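PDB 6UBD: Glyco_hydro_cc domain-containing protein, which probably binds oligosaccharides of the beta-1,3-glucan type as a member of glycoside hydrolase family 128. Local coordinates for residues 26-31 / 138-143. Numbering follows the deposited sequence.
Sequences HPLTPN and GAALGS
Gly-138 offers its carbonyl to the imidazole of His-26, and this meeting shows how a loop ahead of the first strand can lie against the N-terminal end of strand 140-142, in what is probably the (beta/alpha)8 barrel of this family. Gly-138, with positive phi, ends helix 120-136 in a Schellman motif, and its O lies at the ring edge, near the ring plane, 2.8 Å from His-26 NE2. The bond is weak despite that length, because it is bent to 116° at the hydrogen; CD2 of His-26 is 3.0 Å from Gly-138 O. With CB directed at segment 138-143 and CG anti to the carbonyl carbon (chi1 -58°), the NE2/CD2 edge reaches the turn just before the strand. Past Ala-139, which turns its methyl away, the backbone N of Ala-140 lies 3.7 Å from His-26 CD2, obliquely to the ring. The methyl of Ala-140 then points at segment 26-31 and meets one branch of Leu-28, with CD2 4.0 Å from Ala-140 CB. Tyr-100, on the adjoining parallel strand, meets the His-26 ring with the planes at about 45° and hydrogen-bonds Pro-27 O. A leucine here has no N-H to give, and would probably leave Gly-138 O without its partner across the contact. The interface, 148 Å² in all, thus implies a light attachment: imidazole packing on backbone, one weak polar bond and a modest apolar touch.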
ATOM      1  N   HIS A  26       3.068 -16.870   7.609  1.00 10.02           N
ATOM      2  CA  HIS A  26       2.921 -16.385   6.231  1.00 11.29           C
ATOM      3  C   HIS A  26       4.264 -15.844   5.747  1.00  9.67           C
ATOM      4  O   HIS A  26       4.936 -15.106   6.490  1.00 12.40           O
ATOM      5  CB  HIS A  26       1.851 -15.307   6.151  1.00 11.95           C
ATOM      6  CG  HIS A  26       0.516 -15.739   6.623  1.00 10.48           C
ATOM      7  ND1 HIS A  26      -0.254 -16.640   5.961  1.00 11.11           N
ATOM      8  CD2 HIS A  26      -0.173 -15.378   7.727  1.00 14.32           C
ATOM      9  CE1 HIS A  26      -1.374 -16.848   6.643  1.00 10.90           C
ATOM     10  NE2 HIS A  26      -1.359 -16.076   7.774  1.00 11.33           N
ATOM     11  N   PRO A  27       4.664 -16.122   4.520  1.00 10.94           N
ATOM     12  CA  PRO A  27       5.834 -15.476   3.965  1.00 10.72           C
ATOM     13  C   PRO A  27       5.512 -13.970   3.810  1.00  9.72           C
ATOM     14  O   PRO A  27       4.392 -13.587   3.487  1.00 11.54           O
ATOM     15  CB  PRO A  27       6.061 -16.146   2.607  1.00 13.01           C
ATOM     16  CG  PRO A  27       4.678 -16.537   2.171  1.00 15.02           C
ATOM     17  CD  PRO A  27       4.020 -16.962   3.471  1.00 12.86           C
ATOM     18  N   LEU A  28       6.490 -13.106   4.014  1.00  9.29           N
ATOM     19  CA  LEU A  28       6.226 -11.637   3.938  1.00  9.80           C
ATOM     20  C   LEU A  28       6.281 -11.140   2.495  1.00  8.83           C
ATOM     21  O   LEU A  28       5.806 -10.007   2.282  1.00 12.03           O
ATOM     22  CB  LEU A  28       7.036 -10.860   4.980  1.00 11.18           C
ATOM     23  CG  LEU A  28       6.662 -11.123   6.440  1.00 12.72           C
ATOM     24  CD1 LEU A  28       7.466 -10.240   7.400  1.00 14.61           C
ATOM     25  CD2 LEU A  28       5.166 -10.945   6.725  1.00 15.15           C
ATOM     26  N   THR A  29       6.732 -11.925   1.530  1.00  9.26           N
ATOM     27  CA  THR A  29       6.396 -11.711   0.103  1.00  9.72           C
ATOM     28  C   THR A  29       5.201 -12.588  -0.247  1.00  8.89           C
ATOM     29  O   THR A  29       5.298 -13.816  -0.068  1.00 12.99           O
ATOM     30  CB  THR A  29       7.559 -12.031  -0.836  1.00  9.23           C
ATOM     31  OG1 THR A  29       8.556 -11.037  -0.632  1.00 10.82           O
ATOM     32  CG2 THR A  29       7.186 -12.048  -2.308  1.00 10.12           C
ATOM     33  N   PRO A  30       4.035 -12.054  -0.709  1.00  8.11           N
ATOM     34  CA  PRO A  30       2.909 -12.926  -1.048  1.00  9.47           C
ATOM     35  C   PRO A  30       3.269 -13.845  -2.217  1.00  9.25           C
ATOM     36  O   PRO A  30       3.692 -13.410  -3.309  1.00  9.81           O
ATOM     37  CB  PRO A  30       1.780 -11.959  -1.428  1.00 10.19           C
ATOM     38  CG  PRO A  30       2.154 -10.698  -0.696  1.00 10.58           C
ATOM     39  CD  PRO A  30       3.662 -10.645  -0.835  1.00  8.91           C
ATOM     40  N   ASN A  31       2.984 -15.138  -2.026  1.00  9.38           N
ATOM     41  CA  ASN A  31       3.081 -16.212  -3.039  1.00 10.39           C
ATOM     42  C   ASN A  31       4.221 -15.986  -4.065  1.00 10.63           C
ATOM     43  O   ASN A  31       3.966 -16.023  -5.292  1.00 11.86           O
ATOM     44  CB  ASN A  31       1.739 -16.331  -3.764  1.00 11.24           C
ATOM     45  CG  ASN A  31       1.672 -17.581  -4.609  1.00 12.52           C
ATOM     46  OD1 ASN A  31       2.317 -18.587  -4.282  1.00 11.60           O
ATOM     47  ND2 ASN A  31       0.875 -17.523  -5.653  1.00 14.81           N
ATOM     48  N   GLY A 138      -3.413 -15.434  13.556  1.00  9.73           N
ATOM     49  CA  GLY A 138      -2.475 -15.864  12.505  1.00  8.92           C
ATOM     50  C   GLY A 138      -2.238 -14.899  11.350  1.00  9.34           C
ATOM     51  O   GLY A 138      -1.390 -15.195  10.483  1.00  8.79           O
ATOM     52  N   ALA A 139      -2.975 -13.785  11.275  1.00  8.76           N
ATOM     53  CA  ALA A 139      -2.698 -12.853  10.167  1.00  9.14           C
ATOM     54  C   ALA A 139      -1.296 -12.232  10.314  1.00  8.30           C
ATOM     55  O   ALA A 139      -0.886 -11.888  11.449  1.00  9.44           O
ATOM     56  CB  ALA A 139      -3.735 -11.750  10.160  1.00 10.57           C
ATOM     57  N   ALA A 140      -0.600 -11.990   9.181  1.00  8.29           N
ATOM     58  CA  ALA A 140       0.561 -11.094   9.149  1.00  8.90           C
ATOM     59  C   ALA A 140       0.058  -9.639   9.163  1.00  8.61           C
ATOM     60  O   ALA A 140      -0.886  -9.306   8.419  1.00  8.55           O
ATOM     61  CB  ALA A 140       1.409 -11.339   7.930  1.00  9.15           C
ATOM     62  N   LEU A 141       0.669  -8.821  10.052  1.00  9.22           N
ATOM     63  CA  LEU A 141       0.178  -7.432  10.266  1.00  8.47           C
ATOM     64  C   LEU A 141       1.066  -6.375   9.592  1.00  7.20           C
ATOM     65  O   LEU A 141       2.288  -6.426   9.817  1.00  7.60           O
ATOM     66  CB  LEU A 141       0.121  -7.165  11.794  1.00  8.72           C
ATOM     67  CG  LEU A 141      -0.776  -8.082  12.631  1.00  9.40           C
ATOM     68  CD1 LEU A 141      -0.862  -7.551  14.063  1.00 10.02           C
ATOM     69  CD2 LEU A 141      -2.182  -8.167  12.060  1.00  8.88           C
ATOM     70  N   GLY A 142       0.420  -5.436   8.907  1.00  7.00           N
ATOM     71  CA  GLY A 142       1.144  -4.315   8.316  1.00  7.48           C
ATOM     72  C   GLY A 142       0.919  -3.065   9.147  1.00  7.74           C
ATOM     73  O   GLY A 142      -0.214  -2.737   9.519  1.00  7.52           O
ATOM     74  N   SER A 143       1.949  -2.210   9.267  1.00  8.31           N
ATOM     75  CA  SER A 143       1.836  -0.956  10.001  1.00  7.29           C
ATOM     76  C   SER A 143       0.826  -0.036   9.340  1.00  7.35           C
ATOM     77  O   SER A 143       0.615  -0.133   8.080  1.00  9.11           O
ATOM     78  CB  SER A 143       3.173  -0.243  10.137  1.00  7.27           C
ATOM     79  OG  SER A 143       3.589   0.410   8.907  1.00  8.97           O
TER